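Local coordinates for DUF305 domain-containing protein (Deinococcus radiodurans R1, PDB 3BT5) that is of unknown function but folds as a compact bundle of long helices, consistent with membership of the ferritin-like group of families, at residues 30-40 / 94-104; 118-126 / 136-144. One frame throughout, in Å; residues are numbered along the deposited sequence.

Interaction 1: residues 30-40 / 94-104; sequences LAAPMLERSQQ and GLSTLPVEQAE
Arg37 reaches across from the end of helix 11-37 to bind the turn between helix 89-97 and helix 100-122. Its guanidinium meets Leu98 O end-on: NH1 and NH2 both donate to that one oxygen, each at 2.8 Å, and the oxygen lies in the guanidinium plane. NH1 also donates to Leu95 O at 2.9 Å, from 50° above that carbonyl's plane. One carbonyl in the last turn of helix 89-97 and one just past its end are thus met by one cation, a task for which arginine, with several N-H groups in one plane, is well suited. Val100 CG2 lies over one face of the guanidinium, 3.3 Å from NH2, and the backbone of Ser96 over the opposite face, so the group is sandwiched and its tilt restricted, while the in-plane bonds fix its direction. A bend at chi3 (70°) turns it toward these carbonyls.

Here a helix end docks against the corner where helix 89-97 turns into helix 100-122, in an all-helical bundle; helices 30-37 and 100-104 run roughly antiparallel, their axes 146° apart. One turn before Arg37, Pro33 CG rests 3.6 Å from Leu95 CB, and Leu30 CD2 touches Leu95 CD1. Met34, bent at chi2 and chi3, brings the flexible end of its chain to Ala103, whose small CB allows this approach, and its SD lies against Glu104.

Beyond the helix end, Ser38 OG donates to Glu104 OE2 at 2.6 Å, from the anti side and well out of the carboxylate plane. The same hydroxyl accepts from Gln40 N at 3.1 Å, an ST turn that positions it, and a water bridges Gln39 N to OE2. Arg44, from helix 41-68, binds the carbonyls of Leu35 and Ser38.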
loop_
_atom_site.group_PDB
_atom_site.type_symbol
_atom_site.label_atom_id
_atom_site.label_comp_id
_atom_site.label_asym_id
_atom_site.label_seq_id
_atom_site.Cartn_x
_atom_site.Cartn_y
_atom_site.Cartn_z
ATOM N N LEU A 30 6.362 5.077 -3.500
ATOM C CA LEU A 30 5.600 5.808 -4.499
ATOM C C LEU A 30 5.399 7.267 -4.068
ATOM O O LEU A 30 5.405 8.183 -4.894
ATOM C CB LEU A 30 4.250 5.128 -4.742
ATOM C CG LEU A 30 4.285 3.727 -5.343
ATOM C CD1 LEU A 30 2.877 3.129 -5.313
ATOM C CD2 LEU A 30 4.812 3.782 -6.764
ATOM N N ALA A 31 5.184 7.492 -2.773
ATOM C CA ALA A 31 4.919 8.860 -2.306
ATOM C C ALA A 31 6.164 9.755 -2.321
ATOM O O ALA A 31 6.070 10.976 -2.527
ATOM C CB ALA A 31 4.322 8.811 -0.905
ATOM N N ALA A 32 7.325 9.165 -2.054
ATOM C CA ALA A 32 8.554 9.950 -1.910
ATOM C C ALA A 32 8.837 10.887 -3.108
ATOM O O ALA A 32 9.079 12.090 -2.909
ATOM C CB ALA A 32 9.749 9.039 -1.622
ATOM N N PRO A 33 8.812 10.363 -4.349
ATOM C CA PRO A 33 9.059 11.282 -5.474
ATOM C C PRO A 33 8.029 12.406 -5.630
ATOM O O PRO A 33 8.353 13.466 -6.172
ATOM C CB PRO A 33 9.082 10.353 -6.703
ATOM C CG PRO A 33 8.551 9.056 -6.246
ATOM C CD PRO A 33 8.678 8.954 -4.780
ATOM N N MET A 34 6.804 12.215 -5.150
ATOM C CA MET A 34 5.827 13.323 -5.192
ATOM C C MET A 34 6.211 14.435 -4.240
ATOM O O MET A 34 6.075 15.624 -4.560
ATOM C CB MET A 34 4.411 12.847 -4.865
ATOM C CG MET A 34 3.833 11.917 -5.913
ATOM S SD MET A 34 3.719 12.681 -7.578
ATOM C CE MET A 34 5.212 12.026 -8.371
ATOM N N LEU A 35 6.665 14.060 -3.054
ATOM C CA LEU A 35 7.076 15.075 -2.083
ATOM C C LEU A 35 8.345 15.769 -2.570
ATOM O O LEU A 35 8.553 16.958 -2.301
ATOM C CB LEU A 35 7.259 14.460 -0.698
ATOM C CG LEU A 35 5.923 13.903 -0.202
ATOM C CD1 LEU A 35 6.103 13.005 1.010
ATOM C CD2 LEU A 35 4.973 15.072 0.071
ATOM N N GLU A 36 9.173 15.056 -3.326
ATOM C CA GLU A 36 10.401 15.637 -3.876
ATOM C C GLU A 36 10.144 16.552 -5.070
ATOM O O GLU A 36 10.787 17.606 -5.192
ATOM C CB GLU A 36 11.379 14.521 -4.272
ATOM C CG GLU A 36 12.661 15.002 -4.956
ATOM C CD GLU A 36 13.548 15.812 -4.030
ATOM O OE1 GLU A 36 13.408 15.668 -2.794
ATOM O OE2 GLU A 36 14.390 16.587 -4.539
ATOM N N ARG A 37 9.199 16.178 -5.935
ATOM C CA ARG A 37 9.049 16.817 -7.256
ATOM C C ARG A 37 7.784 17.629 -7.539
ATOM O O ARG A 37 7.805 18.560 -8.352
ATOM C CB ARG A 37 9.145 15.740 -8.351
ATOM C CG ARG A 37 10.432 14.964 -8.360
ATOM C CD ARG A 37 10.458 13.979 -9.563
ATOM N NE ARG A 37 10.588 14.696 -10.850
ATOM C CZ ARG A 37 10.106 14.293 -12.027
ATOM N NH1 ARG A 37 9.400 13.161 -12.156
ATOM N NH2 ARG A 37 10.318 15.048 -13.094
ATOM N N SER A 38 6.668 17.268 -6.925
ATOM C CA SER A 38 5.411 17.920 -7.271
ATOM C C SER A 38 5.340 19.313 -6.680
ATOM O O SER A 38 5.792 19.548 -5.552
ATOM C CB SER A 38 4.208 17.106 -6.810
ATOM O OG SER A 38 3.002 17.733 -7.212
ATOM N N GLN A 39 4.783 20.228 -7.457
ATOM C CA GLN A 39 4.518 21.567 -6.971
ATOM C C GLN A 39 3.012 21.777 -6.792
ATOM O O GLN A 39 2.565 22.910 -6.563
ATOM C CB GLN A 39 5.091 22.610 -7.930
ATOM C CG GLN A 39 6.612 22.686 -7.915
ATOM C CD GLN A 39 7.129 23.845 -8.741
ATOM O OE1 GLN A 39 7.042 23.833 -9.970
ATOM N NE2 GLN A 39 7.666 24.860 -8.069
ATOM N N GLN A 40 2.239 20.689 -6.892
ATOM C CA GLN A 40 0.800 20.744 -6.639
ATOM C C GLN A 40 0.554 20.426 -5.170
ATOM O O GLN A 40 0.816 19.302 -4.717
ATOM C CB GLN A 40 0.033 19.738 -7.507
ATOM C CG GLN A 40 0.002 20.022 -8.995
ATOM C CD GLN A 40 -1.145 20.933 -9.380
ATOM O OE1 GLN A 40 -1.290 22.025 -8.837
ATOM N NE2 GLN A 40 -1.973 20.483 -10.319
ATOM N N GLY A 94 9.728 5.682 -12.932
ATOM C CA GLY A 94 9.060 6.672 -13.778
ATOM C C GLY A 94 8.637 7.879 -12.982
ATOM O O GLY A 94 8.604 8.988 -13.499
ATOM N N LEU A 95 8.311 7.688 -11.703
ATOM C CA LEU A 95 7.906 8.831 -10.895
ATOM C C LEU A 95 9.014 9.846 -10.710
ATOM O O LEU A 95 8.726 11.018 -10.397
ATOM C CB LEU A 95 7.354 8.370 -9.546
ATOM C CG LEU A 95 6.188 7.388 -9.633
ATOM C CD1 LEU A 95 5.668 7.094 -8.203
ATOM C CD2 LEU A 95 5.066 7.916 -10.549
ATOM N N SER A 96 10.267 9.401 -10.880
ATOM C CA SER A 96 11.407 10.297 -10.738
ATOM C C SER A 96 11.904 10.853 -12.074
ATOM O O SER A 96 12.606 11.864 -12.087
ATOM C CB SER A 96 12.587 9.584 -10.053
ATOM O OG SER A 96 12.303 9.337 -8.685
ATOM N N THR A 97 11.577 10.177 -13.174
ATOM C CA THR A 97 12.171 10.476 -14.482
ATOM C C THR A 97 11.192 11.127 -15.452
ATOM O O THR A 97 11.613 11.815 -16.378
ATOM C CB THR A 97 12.719 9.194 -15.170
ATOM O OG1 THR A 97 11.645 8.317 -15.455
ATOM C CG2 THR A 97 13.773 8.461 -14.330
ATOM N N LEU A 98 9.896 10.866 -15.312
ATOM C CA LEU A 98 8.911 11.405 -16.262
ATOM C C LEU A 98 8.715 12.901 -16.016
ATOM O O LEU A 98 8.936 13.377 -14.901
ATOM C CB LEU A 98 7.569 10.681 -16.082
ATOM C CG LEU A 98 7.556 9.205 -16.509
ATOM C CD1 LEU A 98 6.254 8.572 -16.038
ATOM C CD2 LEU A 98 7.700 9.096 -18.042
ATOM N N PRO A 99 8.274 13.646 -17.046
ATOM C CA PRO A 99 7.889 15.030 -16.802
ATOM C C PRO A 99 6.917 15.083 -15.630
ATOM O O PRO A 99 6.087 14.182 -15.467
ATOM C CB PRO A 99 7.197 15.448 -18.120
ATOM C CG PRO A 99 7.806 14.578 -19.168
ATOM C CD PRO A 99 8.050 13.243 -18.444
ATOM N N VAL A 100 7.029 16.100 -14.788
ATOM C CA VAL A 100 6.312 16.093 -13.506
ATOM C C VAL A 100 4.802 15.881 -13.621
ATOM O O VAL A 100 4.207 15.139 -12.835
ATOM C CB VAL A 100 6.625 17.338 -12.668
ATOM C CG1 VAL A 100 5.867 17.296 -11.360
ATOM C CG2 VAL A 100 8.116 17.439 -12.406
ATOM N N GLU A 101 4.166 16.527 -14.584
ATOM C CA GLU A 101 2.725 16.370 -14.735
ATOM C C GLU A 101 2.343 14.928 -15.063
ATOM O O GLU A 101 1.336 14.416 -14.557
ATOM C CB GLU A 101 2.191 17.342 -15.785
ATOM C CG GLU A 101 3.083 18.575 -15.947
ATOM C CD GLU A 101 4.373 18.290 -16.744
ATOM O OE1 GLU A 101 4.298 17.644 -17.811
ATOM O OE2 GLU A 101 5.459 18.716 -16.312
ATOM N N GLN A 102 3.166 14.249 -15.864
ATOM C CA GLN A 102 2.936 12.840 -16.163
ATOM C C GLN A 102 3.237 11.987 -14.927
ATOM O O GLN A 102 2.518 11.024 -14.653
ATOM C CB GLN A 102 3.816 12.394 -17.324
ATOM C CG GLN A 102 3.448 13.033 -18.655
ATOM C CD GLN A 102 4.412 12.644 -19.759
ATOM O OE1 GLN A 102 4.869 11.495 -19.834
ATOM N NE2 GLN A 102 4.728 13.604 -20.632
ATOM N N ALA A 103 4.281 12.336 -14.172
ATOM C CA ALA A 103 4.617 11.607 -12.945
ATOM C C ALA A 103 3.502 11.708 -11.913
ATOM O O ALA A 103 3.210 10.736 -11.214
ATOM C CB ALA A 103 5.923 12.118 -12.372
ATOM N N GLU A 104 2.860 12.873 -11.819
ATOM C CA GLU A 104 1.734 13.006 -10.893
ATOM C C GLU A 104 0.571 12.091 -11.249
ATOM O O GLU A 104 -0.030 11.457 -10.355
ATOM C CB GLU A 104 1.251 14.462 -10.870
ATOM C CG GLU A 104 2.265 15.380 -10.200
ATOM C CD GLU A 104 2.068 16.840 -10.533
ATOM O OE1 GLU A 104 1.343 17.154 -11.504
ATOM O OE2 GLU A 104 2.677 17.659 -9.827
HETATM O O HOH W 1 3.817 20.077 -10.098
#

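Interaction 2: residues 118-126 / 136-144; sequences AVAMTLPML and RLARQIVVT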
loop_
_atom_site.group_PDB
_atom_site.type_symbol
_atom_site.label_atom_id
_atom_site.label_comp_id
_atom_site.label_asym_id
_atom_site.label_seq_id
_atom_site.Cartn_x
_atom_site.Cartn_y
_atom_site.Cartn_z
ATOM N N ALA A 118 -4.328 -4.444 -2.611
ATOM C CA ALA A 118 -4.412 -4.619 -1.148
ATOM C C ALA A 118 -5.829 -5.058 -0.761
ATOM O O ALA A 118 -6.005 -5.986 0.039
ATOM C CB ALA A 118 -4.001 -3.339 -0.392
ATOM N N VAL A 119 -6.844 -4.403 -1.318
ATOM C CA VAL A 119 -8.213 -4.793 -0.965
ATOM C C VAL A 119 -8.464 -6.252 -1.363
ATOM O O VAL A 119 -9.052 -7.042 -0.605
ATOM C CB VAL A 119 -9.233 -3.842 -1.626
ATOM C CG1 VAL A 119 -10.675 -4.366 -1.449
ATOM C CG2 VAL A 119 -9.108 -2.467 -0.994
ATOM N N ALA A 120 -8.016 -6.626 -2.548
ATOM C CA ALA A 120 -8.245 -7.973 -3.062
ATOM C C ALA A 120 -7.515 -9.063 -2.248
ATOM O O ALA A 120 -7.973 -10.205 -2.155
ATOM C CB ALA A 120 -7.856 -8.026 -4.531
ATOM N N MET A 121 -6.368 -8.718 -1.663
ATOM C CA MET A 121 -5.618 -9.610 -0.766
ATOM C C MET A 121 -6.324 -9.747 0.580
ATOM O O MET A 121 -6.202 -10.759 1.279
ATOM C CB MET A 121 -4.201 -9.046 -0.538
ATOM C CG MET A 121 -3.348 -8.990 -1.815
ATOM S SD MET A 121 -1.817 -8.034 -1.776
ATOM C CE MET A 121 -0.851 -8.877 -0.513
ATOM N N THR A 122 -7.047 -8.705 0.956
ATOM C CA THR A 122 -7.552 -8.611 2.312
ATOM C C THR A 122 -8.951 -9.168 2.501
ATOM O O THR A 122 -9.263 -9.736 3.559
ATOM C CB THR A 122 -7.438 -7.178 2.795
ATOM O OG1 THR A 122 -6.061 -6.782 2.689
ATOM C CG2 THR A 122 -7.881 -7.065 4.216
ATOM N N LEU A 123 -9.785 -9.057 1.478
ATOM C CA LEU A 123 -11.171 -9.529 1.606
ATOM C C LEU A 123 -11.299 -10.966 2.105
ATOM O O LEU A 123 -12.135 -11.231 2.970
ATOM C CB LEU A 123 -11.940 -9.311 0.298
ATOM C CG LEU A 123 -12.228 -7.835 0.022
ATOM C CD1 LEU A 123 -12.824 -7.662 -1.376
ATOM C CD2 LEU A 123 -13.115 -7.187 1.097
ATOM N N PRO A 124 -10.484 -11.896 1.568
ATOM C CA PRO A 124 -10.570 -13.282 2.071
ATOM C C PRO A 124 -10.246 -13.451 3.559
ATOM O O PRO A 124 -10.686 -14.436 4.176
ATOM C CB PRO A 124 -9.545 -14.025 1.199
ATOM C CG PRO A 124 -9.481 -13.199 -0.077
ATOM C CD PRO A 124 -9.514 -11.791 0.460
ATOM N N MET A 125 -9.496 -12.512 4.138
ATOM C CA MET A 125 -9.159 -12.585 5.561
ATOM C C MET A 125 -10.297 -12.108 6.455
ATOM O O MET A 125 -10.233 -12.261 7.678
ATOM C CB MET A 125 -7.862 -11.822 5.871
ATOM C CG MET A 125 -6.702 -12.262 4.991
ATOM S SD MET A 125 -6.200 -13.967 5.304
ATOM C CE MET A 125 -6.208 -13.886 7.077
ATOM N N LEU A 126 -11.344 -11.531 5.856
ATOM C CA LEU A 126 -12.506 -11.113 6.647
ATOM C C LEU A 126 -13.260 -12.305 7.265
ATOM O O LEU A 126 -13.892 -12.163 8.309
ATOM C CB LEU A 126 -13.441 -10.195 5.849
ATOM C CG LEU A 126 -12.833 -8.838 5.451
ATOM C CD1 LEU A 126 -13.878 -7.916 4.841
ATOM C CD2 LEU A 126 -12.163 -8.156 6.629
ATOM N N ARG A 136 -9.612 -7.526 12.640
ATOM C CA ARG A 136 -9.696 -6.090 12.903
ATOM C C ARG A 136 -8.787 -5.339 11.932
ATOM O O ARG A 136 -9.207 -4.373 11.270
ATOM C CB ARG A 136 -9.310 -5.801 14.359
ATOM C CG ARG A 136 -9.521 -4.364 14.814
ATOM C CD ARG A 136 -9.305 -4.208 16.324
ATOM N NE ARG A 136 -7.951 -4.580 16.742
ATOM C CZ ARG A 136 -7.655 -5.624 17.518
ATOM N NH1 ARG A 136 -6.390 -5.874 17.840
ATOM N NH2 ARG A 136 -8.617 -6.417 17.977
ATOM N N LEU A 137 -7.539 -5.787 11.847
ATOM C CA LEU A 137 -6.556 -5.187 10.925
ATOM C C LEU A 137 -7.064 -5.229 9.487
ATOM O O LEU A 137 -6.996 -4.238 8.737
ATOM C CB LEU A 137 -5.249 -5.957 11.006
ATOM C CG LEU A 137 -4.212 -5.596 9.935
ATOM C CD1 LEU A 137 -3.683 -4.189 10.195
ATOM C CD2 LEU A 137 -3.061 -6.624 9.893
ATOM N N ALA A 138 -7.601 -6.381 9.101
ATOM C CA ALA A 138 -8.121 -6.534 7.744
ATOM C C ALA A 138 -9.232 -5.523 7.455
ATOM O O ALA A 138 -9.263 -4.883 6.388
ATOM C CB ALA A 138 -8.625 -7.951 7.527
ATOM N N ARG A 139 -10.174 -5.399 8.380
ATOM C CA ARG A 139 -11.236 -4.420 8.192
ATOM C C ARG A 139 -10.669 -3.003 8.052
ATOM O O ARG A 139 -11.088 -2.236 7.163
ATOM C CB ARG A 139 -12.249 -4.533 9.336
ATOM C CG ARG A 139 -12.916 -5.906 9.358
ATOM C CD ARG A 139 -14.105 -6.011 10.305
ATOM N NE ARG A 139 -14.734 -7.328 10.186
ATOM C CZ ARG A 139 -15.597 -7.666 9.228
ATOM N NH1 ARG A 139 -15.951 -6.783 8.303
ATOM N NH2 ARG A 139 -16.113 -8.890 9.195
ATOM N N GLN A 140 -9.711 -2.646 8.904
ATOM C CA GLN A 140 -9.087 -1.306 8.823
ATOM C C GLN A 140 -8.401 -1.061 7.483
ATOM O O GLN A 140 -8.506 0.023 6.899
ATOM C CB GLN A 140 -8.103 -1.066 9.971
ATOM C CG GLN A 140 -8.769 -0.977 11.345
ATOM C CD GLN A 140 -7.777 -1.135 12.493
ATOM O OE1 GLN A 140 -6.561 -1.135 12.287
ATOM N NE2 GLN A 140 -8.298 -1.282 13.708
ATOM N N ILE A 141 -7.673 -2.059 7.006
ATOM C CA ILE A 141 -7.009 -1.952 5.713
ATOM C C ILE A 141 -8.024 -1.690 4.605
ATOM O O ILE A 141 -7.842 -0.764 3.799
ATOM C CB ILE A 141 -6.176 -3.214 5.400
ATOM C CG1 ILE A 141 -4.957 -3.291 6.324
ATOM C CG2 ILE A 141 -5.781 -3.253 3.911
ATOM C CD1 ILE A 141 -4.232 -4.634 6.284
ATOM N N VAL A 142 -9.099 -2.483 4.562
ATOM C CA VAL A 142 -10.068 -2.364 3.478
ATOM C C VAL A 142 -10.707 -0.970 3.510
ATOM O O VAL A 142 -10.809 -0.294 2.493
ATOM C CB VAL A 142 -11.147 -3.498 3.506
ATOM C CG1 VAL A 142 -12.302 -3.214 2.517
ATOM C CG2 VAL A 142 -10.522 -4.848 3.202
ATOM N N VAL A 143 -11.124 -0.537 4.692
ATOM C CA VAL A 143 -11.781 0.767 4.813
ATOM C C VAL A 143 -10.849 1.900 4.354
ATOM O O VAL A 143 -11.236 2.787 3.585
ATOM C CB VAL A 143 -12.241 0.985 6.288
ATOM C CG1 VAL A 143 -12.616 2.441 6.554
ATOM C CG2 VAL A 143 -13.435 0.112 6.581
ATOM N N THR A 144 -9.620 1.873 4.850
ATOM C CA THR A 144 -8.673 2.926 4.558
ATOM C C THR A 144 -8.317 2.930 3.065
ATOM O O THR A 144 -8.261 4.005 2.425
ATOM C CB THR A 144 -7.427 2.773 5.443
ATOM O OG1 THR A 144 -7.827 2.937 6.812
ATOM C CG2 THR A 144 -6.381 3.825 5.087
#
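Over the centre of one face of the Arg139 guanidinium, in one of the two conformers of this arginine, lies Leu126 CD2, 4.3 Å above the plane; the same methyl packs against Arg139 CG at 3.6 Å. The arginine's aliphatic stem suits a place at the surface: it lies along a leucine while its charged end, in this conformer, makes a salt bridge with Glu135, one helical turn back. The setting is an antiparallel helical hairpin of the bundle, in which the axes of 118-122 and 136-144 come within 9.2 Å.

Inward, Leu126 CD2 also meets Ala138 CB, and Thr122 CG2 lies 3.5 Å from Ala138 CB; alanine's shortness lets the backbones approach here. Thr122 CG2, set opposite the backbone N about the first torsion, also touches Val142 CG2 at 3.6 Å. Valine, branched at CB, offers a second methyl, CG1, to Val119. Replacing Thr122 with a glycine would probably open a gap beside Ala138 and Val142 and leave Ala118 O without its hydroxyl donor. Phe16 and Met20 of helix 11-37 also touch Thr122. Its buried hydroxyl touches Ile141 CG2 and is satisfied within its own helix, OG1 donating to Ala118 O at 2.8 Å.

From the N terminus, helix 11-37 comes first, and its C-terminal end is met by residues 94-104: interaction 1 closes a loop of 53 residues that takes in helix 41-68, helix 78-83 and the start of helix 89-97. The chain then runs along helix 100-122, which begins in interaction 1 and ends in interaction 2. There a much shorter loop, nine residues between the segments, closes the hairpin with helix 132-158. The two loops follow in series, neither nested nor crossed. The centres of the two interactions are about 28 Å apart, on opposite sides of the chain's centre. Helix 100-122 is tied near its start to helix 11-37 and near its end to helix 132-158.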